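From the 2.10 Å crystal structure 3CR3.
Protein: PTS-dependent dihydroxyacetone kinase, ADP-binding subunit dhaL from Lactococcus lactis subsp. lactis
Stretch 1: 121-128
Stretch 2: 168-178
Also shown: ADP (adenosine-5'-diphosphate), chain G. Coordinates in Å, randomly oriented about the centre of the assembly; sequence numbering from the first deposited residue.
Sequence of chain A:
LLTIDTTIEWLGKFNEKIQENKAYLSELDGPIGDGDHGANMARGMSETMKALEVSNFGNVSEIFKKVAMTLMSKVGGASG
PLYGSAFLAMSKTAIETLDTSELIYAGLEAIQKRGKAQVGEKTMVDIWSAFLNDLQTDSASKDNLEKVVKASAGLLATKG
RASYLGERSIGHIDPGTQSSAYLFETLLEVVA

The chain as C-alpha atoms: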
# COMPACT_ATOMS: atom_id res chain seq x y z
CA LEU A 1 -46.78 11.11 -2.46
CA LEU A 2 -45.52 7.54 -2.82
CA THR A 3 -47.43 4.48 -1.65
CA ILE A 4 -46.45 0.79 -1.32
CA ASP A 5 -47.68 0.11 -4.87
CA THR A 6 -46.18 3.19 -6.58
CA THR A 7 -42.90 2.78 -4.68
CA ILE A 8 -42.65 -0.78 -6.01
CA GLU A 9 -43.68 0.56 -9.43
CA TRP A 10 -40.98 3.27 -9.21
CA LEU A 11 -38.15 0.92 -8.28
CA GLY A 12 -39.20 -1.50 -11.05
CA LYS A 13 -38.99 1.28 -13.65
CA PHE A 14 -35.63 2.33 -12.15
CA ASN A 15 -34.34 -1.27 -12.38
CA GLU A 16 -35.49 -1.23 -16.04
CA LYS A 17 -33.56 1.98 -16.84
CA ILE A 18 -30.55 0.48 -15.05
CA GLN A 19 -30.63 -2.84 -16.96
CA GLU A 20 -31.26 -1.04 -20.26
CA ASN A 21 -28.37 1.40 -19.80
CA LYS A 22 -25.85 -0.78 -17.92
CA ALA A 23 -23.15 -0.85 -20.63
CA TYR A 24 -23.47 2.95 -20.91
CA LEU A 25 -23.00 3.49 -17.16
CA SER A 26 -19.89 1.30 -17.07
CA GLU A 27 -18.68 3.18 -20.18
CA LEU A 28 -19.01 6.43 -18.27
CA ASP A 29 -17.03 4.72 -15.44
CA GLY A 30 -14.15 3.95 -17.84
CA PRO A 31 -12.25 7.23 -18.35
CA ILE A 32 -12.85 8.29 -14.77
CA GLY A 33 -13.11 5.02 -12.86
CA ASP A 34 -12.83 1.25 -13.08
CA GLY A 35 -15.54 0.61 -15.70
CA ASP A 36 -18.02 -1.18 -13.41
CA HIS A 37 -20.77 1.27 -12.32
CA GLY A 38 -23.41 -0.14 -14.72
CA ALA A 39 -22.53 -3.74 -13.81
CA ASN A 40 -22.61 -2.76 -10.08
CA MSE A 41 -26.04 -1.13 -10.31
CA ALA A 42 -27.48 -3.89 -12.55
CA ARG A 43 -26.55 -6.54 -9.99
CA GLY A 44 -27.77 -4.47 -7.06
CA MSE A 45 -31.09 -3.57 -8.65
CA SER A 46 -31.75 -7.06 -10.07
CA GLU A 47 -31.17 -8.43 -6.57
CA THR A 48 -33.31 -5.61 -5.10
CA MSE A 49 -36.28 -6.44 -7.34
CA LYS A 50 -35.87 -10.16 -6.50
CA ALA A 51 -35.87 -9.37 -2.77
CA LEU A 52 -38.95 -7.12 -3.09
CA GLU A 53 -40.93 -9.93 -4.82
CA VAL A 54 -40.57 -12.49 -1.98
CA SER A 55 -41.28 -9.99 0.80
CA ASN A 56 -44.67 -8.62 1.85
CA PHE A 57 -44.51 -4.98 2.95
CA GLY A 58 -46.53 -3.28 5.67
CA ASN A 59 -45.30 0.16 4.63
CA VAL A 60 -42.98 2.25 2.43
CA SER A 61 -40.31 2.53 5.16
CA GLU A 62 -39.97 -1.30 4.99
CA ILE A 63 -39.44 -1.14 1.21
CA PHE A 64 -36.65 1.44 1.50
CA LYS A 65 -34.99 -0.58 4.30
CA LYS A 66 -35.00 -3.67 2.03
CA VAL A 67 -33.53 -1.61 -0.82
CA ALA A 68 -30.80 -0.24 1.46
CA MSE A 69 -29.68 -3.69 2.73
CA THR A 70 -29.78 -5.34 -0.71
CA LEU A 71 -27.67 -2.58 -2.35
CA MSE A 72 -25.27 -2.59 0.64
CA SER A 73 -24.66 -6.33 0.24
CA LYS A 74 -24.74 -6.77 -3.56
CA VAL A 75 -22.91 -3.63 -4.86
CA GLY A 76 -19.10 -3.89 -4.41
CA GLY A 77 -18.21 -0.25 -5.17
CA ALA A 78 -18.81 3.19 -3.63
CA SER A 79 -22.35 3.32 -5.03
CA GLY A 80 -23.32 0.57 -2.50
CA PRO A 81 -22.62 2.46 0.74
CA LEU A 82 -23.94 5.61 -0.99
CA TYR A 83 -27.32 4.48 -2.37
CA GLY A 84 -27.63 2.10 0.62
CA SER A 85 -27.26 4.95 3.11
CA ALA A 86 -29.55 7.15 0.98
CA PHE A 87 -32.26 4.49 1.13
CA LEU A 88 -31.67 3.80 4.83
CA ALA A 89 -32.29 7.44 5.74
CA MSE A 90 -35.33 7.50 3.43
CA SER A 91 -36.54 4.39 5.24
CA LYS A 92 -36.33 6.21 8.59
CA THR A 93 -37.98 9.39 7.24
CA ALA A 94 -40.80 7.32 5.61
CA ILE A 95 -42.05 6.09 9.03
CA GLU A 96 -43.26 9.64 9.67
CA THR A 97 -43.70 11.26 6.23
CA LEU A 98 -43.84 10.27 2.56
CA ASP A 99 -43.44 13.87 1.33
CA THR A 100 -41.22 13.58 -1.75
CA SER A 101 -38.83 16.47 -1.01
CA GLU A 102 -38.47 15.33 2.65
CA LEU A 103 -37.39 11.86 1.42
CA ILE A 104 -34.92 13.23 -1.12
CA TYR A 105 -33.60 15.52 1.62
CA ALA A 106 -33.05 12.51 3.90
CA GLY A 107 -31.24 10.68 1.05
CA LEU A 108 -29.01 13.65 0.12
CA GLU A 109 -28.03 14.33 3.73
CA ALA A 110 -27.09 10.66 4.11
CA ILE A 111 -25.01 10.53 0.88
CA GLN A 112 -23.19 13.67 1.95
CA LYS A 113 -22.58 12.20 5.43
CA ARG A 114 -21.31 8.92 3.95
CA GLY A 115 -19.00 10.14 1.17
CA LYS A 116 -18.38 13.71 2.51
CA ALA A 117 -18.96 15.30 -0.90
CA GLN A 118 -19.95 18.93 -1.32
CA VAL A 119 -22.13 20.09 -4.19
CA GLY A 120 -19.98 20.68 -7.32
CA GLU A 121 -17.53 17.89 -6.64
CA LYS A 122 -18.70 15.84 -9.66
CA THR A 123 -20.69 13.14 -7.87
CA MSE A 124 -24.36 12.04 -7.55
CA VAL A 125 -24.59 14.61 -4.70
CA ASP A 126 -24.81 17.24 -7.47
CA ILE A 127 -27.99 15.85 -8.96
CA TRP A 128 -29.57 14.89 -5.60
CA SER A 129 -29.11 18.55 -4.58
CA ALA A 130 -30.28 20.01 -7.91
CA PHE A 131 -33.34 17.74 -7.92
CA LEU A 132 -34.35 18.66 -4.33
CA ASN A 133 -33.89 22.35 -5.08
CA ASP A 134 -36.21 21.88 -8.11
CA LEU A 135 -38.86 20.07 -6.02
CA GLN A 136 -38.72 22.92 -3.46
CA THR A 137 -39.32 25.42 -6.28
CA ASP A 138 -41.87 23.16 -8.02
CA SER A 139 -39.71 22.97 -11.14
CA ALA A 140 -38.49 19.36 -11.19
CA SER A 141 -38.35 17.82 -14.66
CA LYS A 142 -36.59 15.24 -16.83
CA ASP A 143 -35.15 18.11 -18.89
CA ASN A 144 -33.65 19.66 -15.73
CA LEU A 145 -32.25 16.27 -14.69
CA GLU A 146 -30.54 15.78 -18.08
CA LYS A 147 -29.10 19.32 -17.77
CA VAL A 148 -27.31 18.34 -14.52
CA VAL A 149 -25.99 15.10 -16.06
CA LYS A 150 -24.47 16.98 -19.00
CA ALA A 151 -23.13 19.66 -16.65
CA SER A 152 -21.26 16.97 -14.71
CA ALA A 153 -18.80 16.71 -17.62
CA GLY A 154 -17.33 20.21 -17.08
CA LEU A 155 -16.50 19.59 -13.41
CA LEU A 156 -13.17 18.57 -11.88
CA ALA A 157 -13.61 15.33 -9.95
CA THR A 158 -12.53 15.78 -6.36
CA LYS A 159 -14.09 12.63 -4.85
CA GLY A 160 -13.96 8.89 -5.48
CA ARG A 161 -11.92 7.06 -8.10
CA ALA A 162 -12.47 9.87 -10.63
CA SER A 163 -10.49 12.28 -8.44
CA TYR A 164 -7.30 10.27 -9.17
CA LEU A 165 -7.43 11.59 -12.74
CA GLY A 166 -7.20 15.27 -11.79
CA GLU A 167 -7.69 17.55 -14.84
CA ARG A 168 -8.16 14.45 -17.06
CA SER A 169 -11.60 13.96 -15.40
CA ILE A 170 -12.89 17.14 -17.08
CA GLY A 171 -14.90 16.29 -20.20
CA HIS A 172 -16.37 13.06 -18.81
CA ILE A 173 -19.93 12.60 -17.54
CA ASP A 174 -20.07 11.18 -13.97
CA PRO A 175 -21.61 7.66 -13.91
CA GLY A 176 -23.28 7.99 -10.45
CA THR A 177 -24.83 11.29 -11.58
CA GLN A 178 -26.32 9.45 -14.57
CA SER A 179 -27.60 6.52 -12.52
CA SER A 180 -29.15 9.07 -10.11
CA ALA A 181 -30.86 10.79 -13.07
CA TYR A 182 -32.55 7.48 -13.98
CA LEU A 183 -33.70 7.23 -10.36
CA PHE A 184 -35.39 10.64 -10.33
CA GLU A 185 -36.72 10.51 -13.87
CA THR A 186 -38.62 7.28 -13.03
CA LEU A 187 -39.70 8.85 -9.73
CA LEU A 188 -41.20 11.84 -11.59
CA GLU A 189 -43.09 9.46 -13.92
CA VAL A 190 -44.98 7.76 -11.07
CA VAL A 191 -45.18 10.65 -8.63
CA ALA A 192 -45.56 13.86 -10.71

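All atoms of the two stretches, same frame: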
# COMPACT_ATOMS: atom_id res chain seq x y z
N GLU A 121 -18.72 18.72 -6.68
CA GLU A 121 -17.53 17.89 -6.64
C GLU A 121 -17.55 16.76 -7.67
O GLU A 121 -16.67 15.90 -7.64
CB GLU A 121 -17.29 17.34 -5.24
CG GLU A 121 -16.93 18.41 -4.21
CD GLU A 121 -16.04 17.84 -3.14
OE1 GLU A 121 -14.85 17.60 -3.42
OE2 GLU A 121 -16.54 17.58 -2.03
N LYS A 122 -18.53 16.81 -8.57
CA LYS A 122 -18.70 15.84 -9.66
C LYS A 122 -19.10 14.47 -9.14
O LYS A 122 -18.48 13.48 -9.47
CB LYS A 122 -17.44 15.75 -10.56
CG LYS A 122 -17.67 15.24 -12.00
CD LYS A 122 -16.35 14.64 -12.50
CE LYS A 122 -16.34 14.30 -13.97
NZ LYS A 122 -16.32 15.51 -14.86
N THR A 123 -20.13 14.42 -8.30
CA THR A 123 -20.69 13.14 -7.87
C THR A 123 -22.22 13.24 -7.94
O THR A 123 -22.76 14.32 -8.20
CB THR A 123 -20.32 12.78 -6.43
OG1 THR A 123 -21.01 13.65 -5.53
CG2 THR A 123 -18.81 12.85 -6.17
N MSE A 124 -22.89 12.12 -7.65
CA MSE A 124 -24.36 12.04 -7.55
C MSE A 124 -24.96 13.07 -6.59
O MSE A 124 -26.09 13.44 -6.75
CB MSE A 124 -24.79 10.64 -7.13
CG MSE A 124 -24.40 10.27 -5.69
SE MSE A 124 -24.87 8.40 -5.24
CE MSE A 124 -26.73 8.57 -5.11
N VAL A 125 -24.20 13.50 -5.59
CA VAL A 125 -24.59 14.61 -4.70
C VAL A 125 -25.09 15.83 -5.50
O VAL A 125 -26.04 16.50 -5.11
CB VAL A 125 -23.40 15.01 -3.77
CG1 VAL A 125 -23.63 16.36 -3.09
CG2 VAL A 125 -23.17 13.93 -2.70
N ASP A 126 -24.46 16.08 -6.65
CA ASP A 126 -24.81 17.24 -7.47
C ASP A 126 -26.24 17.17 -7.99
O ASP A 126 -26.95 18.16 -8.00
CB ASP A 126 -23.83 17.37 -8.64
CG ASP A 126 -22.40 17.42 -8.19
OD1 ASP A 126 -22.15 17.78 -7.02
OD2 ASP A 126 -21.52 17.08 -9.01
N ILE A 127 -26.66 15.98 -8.41
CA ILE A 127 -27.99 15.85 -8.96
C ILE A 127 -29.04 15.68 -7.85
O ILE A 127 -30.16 16.18 -7.99
CB ILE A 127 -28.07 14.76 -10.09
CG1 ILE A 127 -29.39 14.88 -10.88
CG2 ILE A 127 -27.86 13.37 -9.54
CD1 ILE A 127 -29.34 14.29 -12.30
N TRP A 128 -28.67 15.01 -6.75
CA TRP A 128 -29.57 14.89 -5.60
C TRP A 128 -29.93 16.29 -5.11
O TRP A 128 -31.10 16.59 -4.87
CB TRP A 128 -28.95 14.03 -4.48
CG TRP A 128 -29.12 12.54 -4.68
CD1 TRP A 128 -28.42 11.74 -5.55
CD2 TRP A 128 -30.05 11.68 -4.01
NE1 TRP A 128 -28.88 10.43 -5.47
CE2 TRP A 128 -29.88 10.37 -4.53
CE3 TRP A 128 -31.03 11.89 -3.03
CZ2 TRP A 128 -30.63 9.28 -4.08
CZ3 TRP A 128 -31.79 10.81 -2.61
CH2 TRP A 128 -31.58 9.53 -3.14
N ARG A 168 -7.69 15.43 -16.08
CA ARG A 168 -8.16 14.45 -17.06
C ARG A 168 -9.59 13.91 -16.79
O ARG A 168 -10.14 13.15 -17.59
CB ARG A 168 -7.15 13.30 -17.19
CG ARG A 168 -5.69 13.72 -17.59
CD ARG A 168 -5.59 14.19 -19.06
NE ARG A 168 -4.22 14.52 -19.46
CZ ARG A 168 -3.89 15.39 -20.42
NH1 ARG A 168 -4.85 16.06 -21.07
NH2 ARG A 168 -2.61 15.62 -20.71
N SER A 169 -10.20 14.30 -15.67
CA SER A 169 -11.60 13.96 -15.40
C SER A 169 -12.59 14.94 -16.02
O SER A 169 -13.78 14.64 -16.16
CB SER A 169 -11.86 13.83 -13.89
OG SER A 169 -11.81 15.10 -13.27
N ILE A 170 -12.10 16.12 -16.38
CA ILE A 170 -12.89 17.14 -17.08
C ILE A 170 -13.22 16.67 -18.50
O ILE A 170 -12.34 16.18 -19.22
CB ILE A 170 -12.13 18.50 -17.10
CG1 ILE A 170 -11.93 19.02 -15.67
CG2 ILE A 170 -12.85 19.51 -17.97
CD1 ILE A 170 -10.80 20.06 -15.50
N GLY A 171 -14.48 16.78 -18.89
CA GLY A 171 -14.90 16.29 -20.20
C GLY A 171 -15.55 14.92 -20.18
O GLY A 171 -15.87 14.37 -21.23
N HIS A 172 -15.75 14.36 -18.98
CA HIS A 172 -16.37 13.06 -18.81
C HIS A 172 -17.56 13.12 -17.87
O HIS A 172 -17.46 13.62 -16.75
CB HIS A 172 -15.34 12.02 -18.35
CG HIS A 172 -14.19 11.87 -19.29
ND1 HIS A 172 -14.31 11.27 -20.52
CD2 HIS A 172 -12.91 12.32 -19.21
CE1 HIS A 172 -13.16 11.34 -21.16
NE2 HIS A 172 -12.29 11.96 -20.38
N ILE A 173 -18.71 12.63 -18.35
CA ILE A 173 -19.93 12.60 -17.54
C ILE A 173 -19.77 11.61 -16.37
O ILE A 173 -19.28 10.51 -16.57
CB ILE A 173 -21.17 12.27 -18.43
CG1 ILE A 173 -21.38 13.38 -19.46
CG2 ILE A 173 -22.42 11.99 -17.55
CD1 ILE A 173 -22.37 13.06 -20.60
N ASP A 174 -20.16 12.02 -15.17
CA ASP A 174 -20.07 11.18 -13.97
C ASP A 174 -21.10 10.04 -13.99
O ASP A 174 -22.29 10.29 -14.13
CB ASP A 174 -20.31 12.02 -12.72
CG ASP A 174 -20.17 11.22 -11.45
OD1 ASP A 174 -19.10 10.60 -11.24
OD2 ASP A 174 -21.14 11.22 -10.66
N PRO A 175 -20.65 8.78 -13.86
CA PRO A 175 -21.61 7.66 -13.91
C PRO A 175 -22.69 7.64 -12.79
O PRO A 175 -23.84 7.37 -13.09
CB PRO A 175 -20.72 6.40 -13.85
CG PRO A 175 -19.38 6.85 -13.43
CD PRO A 175 -19.25 8.32 -13.77
N GLY A 176 -22.32 7.90 -11.54
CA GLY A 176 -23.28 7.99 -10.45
C GLY A 176 -24.33 9.07 -10.67
O GLY A 176 -25.48 8.90 -10.29
N THR A 177 -23.91 10.21 -11.24
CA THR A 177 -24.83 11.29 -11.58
C THR A 177 -25.88 10.79 -12.58
O THR A 177 -27.06 11.07 -12.43
CB THR A 177 -24.08 12.53 -12.11
OG1 THR A 177 -23.16 12.99 -11.11
CG2 THR A 177 -25.04 13.68 -12.45
N GLN A 178 -25.43 10.04 -13.58
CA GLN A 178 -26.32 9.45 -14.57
C GLN A 178 -27.26 8.41 -13.95
O GLN A 178 -28.45 8.39 -14.25
CB GLN A 178 -25.54 8.80 -15.73
CG GLN A 178 -26.42 8.19 -16.81
CD GLN A 178 -27.30 9.20 -17.51
OE1 GLN A 178 -28.45 9.44 -17.11
NE2 GLN A 178 -26.77 9.80 -18.56
PB ADP G . -16.52 2.66 -7.54
O1B ADP G . -16.19 1.68 -8.62
O2B ADP G . -16.15 2.18 -6.18
O3B ADP G . -16.03 4.08 -7.83
PA ADP G . -19.14 2.86 -8.78
O1A ADP G . -18.39 2.86 -10.07
O2A ADP G . -20.23 1.83 -8.64
O3A ADP G . -18.14 2.75 -7.51
O5' ADP G . -19.78 4.32 -8.53
C5' ADP G . -19.06 5.50 -8.91
C4' ADP G . -19.92 6.69 -8.53
O4' ADP G . -20.04 6.82 -7.10
C3' ADP G . -19.35 8.01 -9.00
O3' ADP G . -19.78 8.25 -10.34
C2' ADP G . -19.91 9.03 -8.00
O2' ADP G . -21.14 9.61 -8.43
C1' ADP G . -20.23 8.19 -6.77
N9 ADP G . -19.29 8.52 -5.68
C8 ADP G . -18.05 8.01 -5.56
N7 ADP G . -17.44 8.51 -4.47
C5 ADP G . -18.31 9.36 -3.89
C6 ADP G . -18.30 10.22 -2.70
N6 ADP G . -17.20 10.24 -1.91
N1 ADP G . -19.40 10.96 -2.43
C2 ADP G . -20.50 10.92 -3.20
N3 ADP G . -20.58 10.16 -4.30
C4 ADP G . -19.53 9.38 -4.69
O HOH W 1 -22.27 15.69 -11.19

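Two helix starts meet here around a nucleotide, and their backbones come closest where Met-124 CA lies 4.1 Å from Thr-177 CA. Direct hydrogen bonding across the contact rests on one residue, Lys-122. Its CA-to-CB bond points sideways, but chi1 to chi3 are all t, so the chain runs out at nearly full length toward the second stretch; chi4 then turns to p and sets the ammonium among backbone carbonyls. Lys-122 NZ donates to Ser-169 O at 3.0 Å and, more weakly, to His-172 O, with Lys-122 NZ to His-172 O at 2.9 Å. These carbonyls belong to the first and last residues of a type II turn, so the lysine pins both ends of a loop whose own closing bond, His-172 N to Ser-169 O, is weak and long at 3.5 Å. Gly-171 fits that turn because its phi of 98° would jam a CB against the preceding carbonyl. A long cation suits the task: the aliphatic part packs, with Lys-122 CG 4.2 Å from Asp-174 CB, while the charge reaches backbone oxygens.

Asp-174 is the second organizer. With chi1 at t, its carboxylate caps the helix beginning at Pro-175: Asp-174 OD2 accepts from Thr-177 N at 3.0 Å and from Thr-177 OG1 at 2.7 Å. The same group holds the ribose, Asp-174 OD1 receiving ADP O3' at 2.6 Å and Asp-174 OD2 receiving ADP O2' at 2.8 Å. The sugar bridges the stretches, since Met-124 N donates to ADP O2' at 3.2 Å and Gly-176 N to ADP O3' at 2.8 Å. Gly-176 has to be bare here: an ideal CB on Gly-176 would lie 2.1 Å from ADP O2'.

Thr-177, at chi1 m, keeps OG1 near both the cap and the first stretch, with Thr-177 OG1 3.2 Å from Thr-123 O. A water adds an indirect link, donating to Asp-126 OD2 at 2.7 Å and to Thr-177 OG1 at 2.8 Å. Asp-126, chi1 m, also folds back on its own stretch, where Asp-126 OD2 accepts a weak bond from Thr-123 N at 3.1 Å. Thr-123 points its CB away from the second stretch; chi1 p lets Thr-123 OG1 cap Val-125 N at 3.2 Å, and Thr-123 CB lies 3.4 Å from ADP N3.

Van der Waals contact closes the remainder. Ile-127 points toward the partner, and Ile-127 CB sits 4.0 Å from Thr-177 CG2, so the threonine offers a methyl as well as a hydroxyl. Selenomethionine Met-124 packs its CB 3.7 Å from Gly-176 O, then leads its end away. In all, 394 Å² is buried between the stretches, both sides summed.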